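Local coordinates for extracellular solute-binding protein family 5 (Brucella melitensis, PDB 4ONY) that probably binds peptides or related solutes in the periplasm and delivers them to an ABC transporter for uptake, at residues 50-55 / 256-260; 69-73 / 226-230; 81-85 / 210-216; 245-249 / 587-592. The contacts are given in a common frame with arbitrary orientation. Residue numbers count along the deposited sequence, not the author numbering.

All four contacts gather around the mixed sheet ordered 46-52, 251-257, 226-231, 216-222. Contact 1 joins its first two strands. Contact 2 sets loop 69-73 on strand 226-231. Contact 3 fixes loop 81-85 at the start of strand 216-222. Contact 4 ties the loop before strand 251-257 to the C-terminal end. Successive centres lie about 13, 11 and 16 Å apart. Along the chain, contact 3 falls within the span of contact 2, and contact 2 within contact 1. Contact 4 opens after 2 and 3 close; its segments alternate with those of contact 1. Probable hydrogen bonds link neighbours: Tyr256 OH with Arg71 N, Leu73 O with Tyr84 N, Tyr216 OH with Phe249 O. Distant sequence parts thus meet around one sheet.

Contact 1 of 4, residues 50-55 / 256-260; sequences GVVGTF and YYRNE. With P4G (1-ethoxy-2-(2-ethoxyethoxy)ethane), chain D.
Residues 50-52 and 256-257 are extended and pair as parallel strands. Tyr256 sits beside Val51, with CA atoms 5.1 Å apart. Its ring (chi1 m) is sandwiched. Val51 CG2 lies over one face, 3.6 Å from the ring centroid, as a CH-pi contact. Phe55 CD1 lies over the opposite face, 3.4 Å from Tyr256 CE1, and the two ring planes meet obliquely at 43°. Phe55 is in the p rotamer. Tyr256 OH is hydrogen-bonded to Arg71 N. Tyr257 pairs with Val52, CA to CA 4.8 Å. Tyr257 N donates to Val51 O (2.9 Å), and Tyr257 O accepts from Gly53 N (3.1 Å). At the Gly53 phi/psi of 144/-152, a CB would jam against Val52 O. P4G lies over the Tyr257 ring, its C3 3.5 Å from Tyr257 CE2. Asn259 is the N-cap of helix 260-268, its OD1 bonded to Ser262 N. Val52 CG2 packs on Glu260 CG at 3.9 Å. This is a parallel pair at the edge of the mixed four-stranded sheet, whose Tyr256 and Tyr257 help line the P4G pocket.

Contact 2 of 4, residues 69-73 / 226-230; sequences TARGL and RIVYK. With P4G (1-ethoxy-2-(2-ethoxyethoxy)ethane), chain D.
This is a loop packed on one face of the four-stranded mixed sheet of this solute-binding protein. Strand 226-230 is extended and belongs to that sheet. Residues 69-73 form no regular structure. The backbones stay well apart, with Ala70 CA 7.2 Å from Ile227 CA and Gly72 CA 8.5 Å from Tyr229 CA, so side chains from the strand bridge the gap. Only 192 Å² is buried in total.

Tyr229 loses most surface. Its CA-to-CB bond points toward the loop, and chi1 is m. Gly72 passes close to the hydroxyl, its C 3.3 Å from Tyr229 OH. A CB on Gly72 would clash with that oxygen, and its phi/psi of 100/-10 would also press a CB against the preceding carbonyl. Leu73 (chi1 m, chi2 t) sets CD2 at the edge of the Tyr229 ring, 4.2 Å from Tyr229 CE1.

Ile227 points the same way, two residues earlier. With chi1 and chi2 both t, its CD1 meets Ala70 CB at 3.7 Å. Its CG2 is 4.0 Å from Arg71 O. The Arg71 side chain leads away to salt bridges with Asp76 and Glu78.

Arg226 faces the P4G pocket instead, with NH1 3.3 Å from P4G C7. The one hydrogen bond between the segments runs from Tyr229 OH to Arg71 O, 2.7 Å.

Contact 3 of 4, residues 81-85 / 210-216; sequences NMVYQ and PIGSGPY
Two loops meet here, closest where Val83 CA lies 4.2 Å from Gly214 CA. Loop 81-85 lies between strands 46-52 and 88-90. Residues 210-216 lead into strand 216-222, outermost in the mixed sheet. Met82 (m, t, m) brings SD 4.3 Å from the centroid of the Tyr216 ring (chi1 m), an oblique Met-aromatic contact. Val83 is t, with CG2 3.5 Å from Tyr216 O. The Tyr84 CA-to-CB bond points away, but chi1 m brings OH to 3.2 Å from Pro210 CB. Water 1 joins Tyr84 OH (2.8 Å) to Ile211 O (2.7 Å). Gln85 is m, t, with chi3 -55°. Its OE1 accepts from Ser213 OG (chi1 p) at 2.7 Å, and also from Trp236 NE1. Water 2 links Ser213 OG (2.8 Å) to Gln85 N (2.9 Å). Gly214 N donates to Val83 O (2.8 Å), Tyr216 N to Met82 O (3.3 Å). A CB on Gly212 or Gly214 would clash with these carbonyls. The seam is therefore buried and mixed: polar bonds and two waters flanked by Met-aromatic and Tyr-Pro packing.

Contact 4 of 4, residues 245-249 / 587-592; sequences GFNNF and LPAWWH
Asn248 ND2 donates to Trp590 O (3.0 Å, nearly straight at 168°) and to Gly245 O (3.0 Å) of its own loop. Asn248 is m with chi2 -51°, and its OD1 bonds to Lys43 NZ. Asn247, at phi/psi 61/44, adds a weak bond from N to Pro588 O (3.3 Å). Water 4 accepts from Asn248 N (2.8 Å) and donates to Pro588 O and Trp590 O, each 2.7 Å. Water 3 joins Gly245 O (2.7 Å) to Ala589 O (2.8 Å). Residues 587-589 form a 3-10 turn. Strand 591-592 pairs antiparallel with 574-575, so the contact fastens the C-terminal end to the loop before strand 251-257 of the mixed sheet. Phe246 CA makes a CA-H...O contact with Pro588 O (3.4 Å). Around this core, Phe246 (chi1 m) sets CD1 3.8 Å from Pro588 CB. Phe249 (chi1 m) brings CZ 4.0 Å from Trp590 CB and CE1 3.3 Å from Trp591 C. The chemistry implies that one amide, a weak backbone bond and bridging waters serve carbonyls of both segments, without strand pairing between them.

Contact 1 of 4, residues 50-55 / 256-260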
# COMPACT_ATOMS: atom_id res chain seq x y z
N GLY A 50 -6.16 -12.06 15.28
CA GLY A 50 -7.12 -11.04 15.68
C GLY A 50 -7.10 -9.84 14.76
O GLY A 50 -6.07 -9.52 14.18
N VAL A 51 -8.24 -9.19 14.60
CA VAL A 51 -8.35 -7.88 13.91
C VAL A 51 -9.26 -6.98 14.72
O VAL A 51 -10.14 -7.48 15.44
CB VAL A 51 -8.92 -7.97 12.46
CG1 VAL A 51 -8.08 -8.88 11.59
CG2 VAL A 51 -10.35 -8.50 12.44
N VAL A 52 -9.03 -5.66 14.63
CA VAL A 52 -9.88 -4.69 15.28
C VAL A 52 -10.99 -4.35 14.32
O VAL A 52 -10.72 -3.96 13.22
CB VAL A 52 -9.12 -3.42 15.64
CG1 VAL A 52 -10.04 -2.37 16.30
CG2 VAL A 52 -7.97 -3.77 16.57
N GLY A 53 -12.24 -4.52 14.74
CA GLY A 53 -13.37 -4.13 13.91
C GLY A 53 -14.54 -5.10 14.07
O GLY A 53 -14.69 -5.69 15.14
N THR A 54 -15.36 -5.21 13.03
CA THR A 54 -16.53 -6.07 13.03
C THR A 54 -16.88 -6.51 11.59
O THR A 54 -16.31 -6.02 10.64
CB THR A 54 -17.72 -5.36 13.68
OG1 THR A 54 -18.78 -6.30 13.93
CG2 THR A 54 -18.24 -4.19 12.80
N PHE A 55 -17.83 -7.44 11.47
CA PHE A 55 -18.33 -7.82 10.19
C PHE A 55 -19.71 -8.38 10.37
O PHE A 55 -20.01 -8.90 11.41
CB PHE A 55 -17.42 -8.88 9.54
CG PHE A 55 -17.65 -10.27 10.02
CD1 PHE A 55 -17.05 -10.72 11.18
CD2 PHE A 55 -18.52 -11.10 9.34
CE1 PHE A 55 -17.30 -11.99 11.64
CE2 PHE A 55 -18.78 -12.35 9.81
CZ PHE A 55 -18.15 -12.81 10.95
N TYR A 256 -12.48 -11.06 16.05
CA TYR A 256 -12.68 -9.65 15.99
C TYR A 256 -12.69 -9.06 17.40
O TYR A 256 -13.33 -9.61 18.29
CB TYR A 256 -13.99 -9.37 15.24
CG TYR A 256 -13.87 -9.50 13.72
CD1 TYR A 256 -13.84 -10.75 13.10
CD2 TYR A 256 -13.73 -8.40 12.91
CE1 TYR A 256 -13.74 -10.86 11.72
CE2 TYR A 256 -13.64 -8.51 11.55
CZ TYR A 256 -13.65 -9.75 10.96
OH TYR A 256 -13.55 -9.87 9.59
N TYR A 257 -11.96 -7.96 17.59
CA TYR A 257 -11.79 -7.31 18.88
C TYR A 257 -12.19 -5.83 18.79
O TYR A 257 -12.12 -5.24 17.73
CB TYR A 257 -10.33 -7.42 19.36
CG TYR A 257 -9.96 -8.83 19.70
CD1 TYR A 257 -9.62 -9.74 18.69
CD2 TYR A 257 -10.09 -9.30 21.00
CE1 TYR A 257 -9.36 -11.07 19.00
CE2 TYR A 257 -9.83 -10.63 21.31
CZ TYR A 257 -9.48 -11.52 20.29
OH TYR A 257 -9.24 -12.86 20.65
N ARG A 258 -12.62 -5.25 19.91
CA ARG A 258 -13.11 -3.88 19.88
C ARG A 258 -11.97 -2.88 19.85
O ARG A 258 -12.22 -1.76 19.51
CB ARG A 258 -13.98 -3.57 21.05
CG ARG A 258 -13.25 -3.47 22.38
CD ARG A 258 -14.27 -3.52 23.49
NE ARG A 258 -13.71 -3.17 24.78
CZ ARG A 258 -13.43 -4.02 25.76
NH1 ARG A 258 -13.62 -5.32 25.61
NH2 ARG A 258 -12.92 -3.54 26.91
N ASN A 259 -10.76 -3.26 20.26
CA ASN A 259 -9.61 -2.34 20.26
C ASN A 259 -8.32 -3.16 20.35
O ASN A 259 -8.36 -4.38 20.56
CB ASN A 259 -9.67 -1.29 21.42
CG ASN A 259 -9.65 -1.92 22.81
OD1 ASN A 259 -8.97 -2.92 23.04
ND2 ASN A 259 -10.41 -1.34 23.75
N GLU A 260 -7.20 -2.49 20.17
CA GLU A 260 -5.92 -3.17 20.16
C GLU A 260 -5.48 -3.76 21.50
O GLU A 260 -4.76 -4.75 21.50
CB GLU A 260 -4.84 -2.20 19.68
CG GLU A 260 -4.93 -1.94 18.20
CD GLU A 260 -3.74 -1.10 17.72
OE1 GLU A 260 -2.76 -0.96 18.50
OE2 GLU A 260 -3.83 -0.54 16.59
C8 P4G D . -16.74 -18.39 21.79
C7 P4G D . -17.65 -17.36 21.12
O4 P4G D . -17.39 -15.94 21.37
C6 P4G D . -16.05 -15.42 21.56
C5 P4G D . -15.68 -14.39 20.48
O3 P4G D . -14.32 -13.94 20.68
C4 P4G D . -13.99 -12.73 20.04
C3 P4G D . -13.08 -11.95 20.97
O2 P4G D . -13.81 -10.97 21.70
C2 P4G D . -13.09 -10.46 22.85
C1 P4G D . -13.50 -11.01 24.20

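Contact 2 of 4, residues 69-73 / 226-230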
# COMPACT_ATOMS: atom_id res chain seq x y z
N THR A 69 -17.64 -6.44 5.77
CA THR A 69 -17.46 -7.75 5.17
C THR A 69 -16.31 -8.51 5.83
O THR A 69 -15.29 -7.93 6.14
CB THR A 69 -17.24 -7.61 3.66
OG1 THR A 69 -18.44 -7.08 3.06
CG2 THR A 69 -16.94 -8.92 3.05
N ALA A 70 -16.48 -9.80 6.05
CA ALA A 70 -15.48 -10.59 6.72
C ALA A 70 -14.16 -10.57 5.97
O ALA A 70 -14.15 -10.53 4.75
CB ALA A 70 -15.92 -12.03 6.84
N ARG A 71 -13.08 -10.60 6.73
CA ARG A 71 -11.75 -10.72 6.21
C ARG A 71 -11.54 -12.14 5.68
O ARG A 71 -12.14 -13.10 6.17
CB ARG A 71 -10.70 -10.47 7.33
CG ARG A 71 -10.70 -9.06 7.91
CD ARG A 71 -10.08 -8.04 6.98
NE ARG A 71 -8.70 -8.45 6.72
CZ ARG A 71 -7.64 -8.20 7.49
NH1 ARG A 71 -7.76 -7.43 8.57
NH2 ARG A 71 -6.44 -8.68 7.15
N GLY A 72 -10.64 -12.26 4.72
CA GLY A 72 -10.11 -13.55 4.28
C GLY A 72 -10.76 -14.07 2.99
O GLY A 72 -10.25 -15.03 2.41
N LEU A 73 -11.82 -13.46 2.52
CA LEU A 73 -12.55 -13.99 1.38
C LEU A 73 -11.85 -13.69 0.07
O LEU A 73 -11.71 -14.57 -0.79
CB LEU A 73 -13.99 -13.47 1.36
CG LEU A 73 -14.83 -13.86 2.56
CD1 LEU A 73 -16.08 -12.97 2.63
CD2 LEU A 73 -15.25 -15.32 2.47
N ARG A 226 -16.18 -13.73 14.97
CA ARG A 226 -15.27 -14.74 14.46
C ARG A 226 -15.76 -15.36 13.17
O ARG A 226 -16.96 -15.66 13.03
CB ARG A 226 -15.13 -15.87 15.50
CG ARG A 226 -14.16 -16.99 15.11
CD ARG A 226 -14.24 -18.16 16.08
NE ARG A 226 -13.72 -17.82 17.40
CZ ARG A 226 -14.45 -17.74 18.53
NH1 ARG A 226 -15.76 -17.95 18.53
NH2 ARG A 226 -13.83 -17.46 19.67
N ILE A 227 -14.84 -15.53 12.23
CA ILE A 227 -15.05 -16.37 11.04
C ILE A 227 -13.98 -17.50 11.04
O ILE A 227 -12.84 -17.26 11.31
CB ILE A 227 -15.04 -15.56 9.73
CG1 ILE A 227 -15.33 -16.47 8.54
CG2 ILE A 227 -13.71 -14.85 9.45
CD1 ILE A 227 -15.73 -15.74 7.28
N VAL A 228 -14.40 -18.74 10.85
CA VAL A 228 -13.51 -19.90 10.87
C VAL A 228 -13.45 -20.46 9.44
O VAL A 228 -14.47 -20.77 8.84
CB VAL A 228 -13.99 -20.99 11.84
CG1 VAL A 228 -13.06 -22.20 11.88
CG2 VAL A 228 -14.14 -20.47 13.26
N TYR A 229 -12.24 -20.56 8.92
CA TYR A 229 -11.96 -21.18 7.66
C TYR A 229 -11.37 -22.59 7.89
O TYR A 229 -10.47 -22.76 8.71
CB TYR A 229 -10.96 -20.35 6.89
CG TYR A 229 -11.48 -19.03 6.45
CD1 TYR A 229 -12.20 -18.92 5.27
CD2 TYR A 229 -11.26 -17.87 7.18
CE1 TYR A 229 -12.69 -17.74 4.82
CE2 TYR A 229 -11.76 -16.65 6.74
CZ TYR A 229 -12.48 -16.60 5.55
OH TYR A 229 -12.98 -15.42 5.04
N LYS A 230 -11.84 -23.56 7.14
CA LYS A 230 -11.28 -24.89 7.11
C LYS A 230 -10.72 -25.21 5.71
O LYS A 230 -11.39 -24.93 4.71
CB LYS A 230 -12.32 -25.92 7.54
CG LYS A 230 -12.29 -26.08 9.04
CD LYS A 230 -13.36 -27.03 9.58
CE LYS A 230 -13.68 -26.61 11.01
NZ LYS A 230 -14.51 -27.64 11.69
C8 P4G D . -16.74 -18.39 21.79
C7 P4G D . -17.65 -17.36 21.12
O4 P4G D . -17.39 -15.94 21.37
C6 P4G D . -16.05 -15.42 21.56
C5 P4G D . -15.68 -14.39 20.48
O3 P4G D . -14.32 -13.94 20.68
C4 P4G D . -13.99 -12.73 20.04
C3 P4G D . -13.08 -11.95 20.97
O2 P4G D . -13.81 -10.97 21.70
C2 P4G D . -13.09 -10.46 22.85
C1 P4G D . -13.50 -11.01 24.20

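Contact 3 of 4, residues 81-85 / 210-216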
# COMPACT_ATOMS: atom_id res chain seq x y z
N ASN A 81 -6.31 -14.31 -1.18
CA ASN A 81 -7.60 -14.76 -1.66
C ASN A 81 -7.88 -16.21 -1.26
O ASN A 81 -7.60 -17.15 -2.00
CB ASN A 81 -7.69 -14.53 -3.19
CG ASN A 81 -7.37 -13.08 -3.60
OD1 ASN A 81 -7.64 -12.09 -2.88
ND2 ASN A 81 -6.77 -12.95 -4.76
N MET A 82 -8.46 -16.41 -0.08
CA MET A 82 -8.70 -17.76 0.41
C MET A 82 -9.94 -18.50 -0.12
O MET A 82 -9.95 -19.76 -0.19
CB MET A 82 -8.71 -17.76 1.92
CG MET A 82 -7.32 -17.46 2.51
SD MET A 82 -7.23 -17.89 4.24
CE MET A 82 -8.27 -16.57 4.88
N VAL A 83 -10.97 -17.76 -0.52
CA VAL A 83 -12.19 -18.36 -1.06
C VAL A 83 -12.35 -18.06 -2.55
O VAL A 83 -12.47 -18.97 -3.36
CB VAL A 83 -13.43 -17.87 -0.28
CG1 VAL A 83 -14.72 -18.38 -0.91
CG2 VAL A 83 -13.32 -18.35 1.17
N TYR A 84 -12.35 -16.78 -2.90
CA TYR A 84 -12.47 -16.38 -4.27
C TYR A 84 -11.09 -16.17 -4.88
O TYR A 84 -10.27 -15.41 -4.35
CB TYR A 84 -13.25 -15.08 -4.34
CG TYR A 84 -14.72 -15.25 -3.94
CD1 TYR A 84 -15.61 -15.93 -4.76
CD2 TYR A 84 -15.21 -14.69 -2.76
CE1 TYR A 84 -16.96 -16.10 -4.40
CE2 TYR A 84 -16.55 -14.82 -2.41
CZ TYR A 84 -17.41 -15.52 -3.23
OH TYR A 84 -18.72 -15.63 -2.89
N GLN A 85 -10.86 -16.81 -6.03
CA GLN A 85 -9.57 -16.73 -6.71
C GLN A 85 -9.64 -15.92 -7.96
O GLN A 85 -10.70 -15.64 -8.51
CB GLN A 85 -9.10 -18.12 -7.05
CG GLN A 85 -8.91 -19.01 -5.86
CD GLN A 85 -8.35 -20.37 -6.23
OE1 GLN A 85 -8.91 -21.07 -7.06
NE2 GLN A 85 -7.24 -20.75 -5.59
N PRO A 210 -20.28 -18.70 1.40
CA PRO A 210 -20.30 -18.65 -0.06
C PRO A 210 -19.38 -19.71 -0.67
O PRO A 210 -18.42 -20.16 -0.04
CB PRO A 210 -19.76 -17.23 -0.34
CG PRO A 210 -18.76 -17.00 0.76
CD PRO A 210 -19.31 -17.74 1.98
N ILE A 211 -19.66 -20.09 -1.91
CA ILE A 211 -18.84 -21.10 -2.59
C ILE A 211 -17.78 -20.40 -3.42
O ILE A 211 -18.14 -19.52 -4.22
CB ILE A 211 -19.72 -21.92 -3.53
CG1 ILE A 211 -20.74 -22.75 -2.74
CG2 ILE A 211 -18.88 -22.79 -4.43
CD1 ILE A 211 -20.14 -23.75 -1.77
N GLY A 212 -16.51 -20.78 -3.23
CA GLY A 212 -15.43 -20.30 -4.10
C GLY A 212 -14.59 -21.47 -4.57
O GLY A 212 -14.92 -22.64 -4.25
N SER A 213 -13.53 -21.16 -5.34
CA SER A 213 -12.60 -22.19 -5.82
C SER A 213 -11.34 -22.29 -4.93
O SER A 213 -10.48 -23.17 -5.13
CB SER A 213 -12.23 -21.94 -7.28
OG SER A 213 -11.54 -20.71 -7.42
N GLY A 214 -11.24 -21.40 -3.94
CA GLY A 214 -10.07 -21.36 -3.11
C GLY A 214 -9.89 -22.53 -2.16
O GLY A 214 -10.76 -23.35 -2.01
N PRO A 215 -8.72 -22.60 -1.52
CA PRO A 215 -8.34 -23.71 -0.64
C PRO A 215 -9.08 -23.81 0.69
O PRO A 215 -9.07 -24.88 1.29
CB PRO A 215 -6.85 -23.44 -0.38
CG PRO A 215 -6.64 -21.97 -0.65
CD PRO A 215 -7.59 -21.65 -1.75
N TYR A 216 -9.71 -22.73 1.14
CA TYR A 216 -10.42 -22.71 2.41
C TYR A 216 -11.91 -22.50 2.22
O TYR A 216 -12.30 -21.71 1.36
CB TYR A 216 -9.82 -21.63 3.32
CG TYR A 216 -8.41 -21.92 3.75
CD1 TYR A 216 -8.17 -22.72 4.86
CD2 TYR A 216 -7.33 -21.45 3.04
CE1 TYR A 216 -6.87 -23.03 5.26
CE2 TYR A 216 -6.01 -21.76 3.43
CZ TYR A 216 -5.79 -22.54 4.54
OH TYR A 216 -4.52 -22.88 4.94
O HOH W 1 -20.00 -17.56 -4.43
O HOH W 2 -13.07 -18.36 -7.15

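Contact 4 of 4, residues 245-249 / 587-592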
# COMPACT_ATOMS: atom_id res chain seq x y z
N GLY A 245 3.86 -25.02 -0.93
CA GLY A 245 4.21 -24.37 0.36
C GLY A 245 3.28 -23.25 0.87
O GLY A 245 3.63 -22.53 1.81
N PHE A 246 2.10 -23.11 0.26
CA PHE A 246 1.07 -22.23 0.76
C PHE A 246 -0.06 -23.10 1.35
O PHE A 246 -0.10 -24.32 1.16
CB PHE A 246 0.48 -21.38 -0.38
CG PHE A 246 1.40 -20.28 -0.92
CD1 PHE A 246 1.72 -19.20 -0.15
CD2 PHE A 246 1.87 -20.32 -2.22
CE1 PHE A 246 2.55 -18.19 -0.63
CE2 PHE A 246 2.67 -19.31 -2.73
CZ PHE A 246 3.00 -18.22 -1.94
N ASN A 247 -0.98 -22.46 2.05
CA ASN A 247 -2.17 -23.11 2.57
C ASN A 247 -1.84 -24.23 3.52
O ASN A 247 -2.41 -25.31 3.44
CB ASN A 247 -3.03 -23.64 1.40
CG ASN A 247 -3.26 -22.58 0.34
OD1 ASN A 247 -3.57 -21.42 0.66
ND2 ASN A 247 -3.15 -22.96 -0.92
N ASN A 248 -0.90 -23.97 4.41
CA ASN A 248 -0.36 -25.00 5.26
C ASN A 248 -1.23 -25.27 6.50
O ASN A 248 -1.25 -26.39 7.00
CB ASN A 248 1.07 -24.65 5.68
CG ASN A 248 1.99 -24.41 4.49
OD1 ASN A 248 2.07 -25.21 3.55
ND2 ASN A 248 2.68 -23.27 4.52
N PHE A 249 -1.89 -24.24 7.00
CA PHE A 249 -2.78 -24.42 8.13
C PHE A 249 -4.02 -25.17 7.66
O PHE A 249 -4.56 -24.87 6.60
CB PHE A 249 -3.15 -23.08 8.75
CG PHE A 249 -1.96 -22.30 9.24
CD1 PHE A 249 -1.26 -22.73 10.35
CD2 PHE A 249 -1.54 -21.16 8.56
CE1 PHE A 249 -0.15 -22.05 10.81
CE2 PHE A 249 -0.45 -20.47 9.00
CZ PHE A 249 0.26 -20.92 10.13
N LEU A 587 2.16 -14.41 5.53
CA LEU A 587 1.46 -15.34 6.40
C LEU A 587 1.00 -16.61 5.71
O LEU A 587 1.00 -17.68 6.33
CB LEU A 587 0.26 -14.68 7.08
CG LEU A 587 0.57 -13.53 8.02
CD1 LEU A 587 -0.70 -13.16 8.76
CD2 LEU A 587 1.67 -13.94 9.02
N PRO A 588 0.55 -16.51 4.42
CA PRO A 588 0.10 -17.73 3.75
C PRO A 588 1.19 -18.80 3.56
O PRO A 588 0.86 -19.93 3.24
CB PRO A 588 -0.38 -17.23 2.38
CG PRO A 588 -0.78 -15.82 2.63
CD PRO A 588 0.19 -15.31 3.66
N ALA A 589 2.47 -18.43 3.70
CA ALA A 589 3.56 -19.37 3.65
C ALA A 589 3.98 -19.88 5.04
O ALA A 589 4.89 -20.74 5.16
CB ALA A 589 4.73 -18.71 2.97
N TRP A 590 3.33 -19.39 6.11
CA TRP A 590 3.67 -19.86 7.46
C TRP A 590 2.98 -21.22 7.72
O TRP A 590 2.08 -21.65 6.95
CB TRP A 590 3.27 -18.80 8.51
CG TRP A 590 4.13 -17.53 8.40
CD1 TRP A 590 4.79 -17.10 7.30
CD2 TRP A 590 4.39 -16.58 9.43
NE1 TRP A 590 5.44 -15.92 7.57
CE2 TRP A 590 5.21 -15.58 8.87
CE3 TRP A 590 3.99 -16.46 10.76
CZ2 TRP A 590 5.67 -14.50 9.60
CZ3 TRP A 590 4.42 -15.36 11.49
CH2 TRP A 590 5.27 -14.41 10.92
N TRP A 591 3.39 -21.86 8.80
CA TRP A 591 2.87 -23.19 9.17
C TRP A 591 2.89 -23.40 10.68
O TRP A 591 3.39 -22.56 11.46
CB TRP A 591 3.63 -24.32 8.43
CG TRP A 591 5.08 -24.49 8.80
CD1 TRP A 591 5.56 -25.22 9.84
CD2 TRP A 591 6.21 -23.92 8.17
NE1 TRP A 591 6.91 -25.15 9.89
CE2 TRP A 591 7.35 -24.35 8.87
CE3 TRP A 591 6.39 -23.06 7.08
CZ2 TRP A 591 8.66 -24.00 8.49
CZ3 TRP A 591 7.70 -22.69 6.71
CH2 TRP A 591 8.81 -23.16 7.41
N HIS A 592 2.29 -24.51 11.09
CA HIS A 592 2.26 -24.91 12.47
C HIS A 592 3.31 -25.97 12.66
O HIS A 592 3.44 -26.86 11.82
CB HIS A 592 0.87 -25.45 12.79
CG HIS A 592 0.58 -25.53 14.25
ND1 HIS A 592 1.23 -26.41 15.09
CD2 HIS A 592 -0.28 -24.84 15.01
CE1 HIS A 592 0.75 -26.28 16.32
NE2 HIS A 592 -0.17 -25.33 16.29
O HOH W 3 6.02 -22.20 3.06
O HOH W 4 -0.05 -21.41 5.30
O HOH W 5 0.75 -26.39 9.27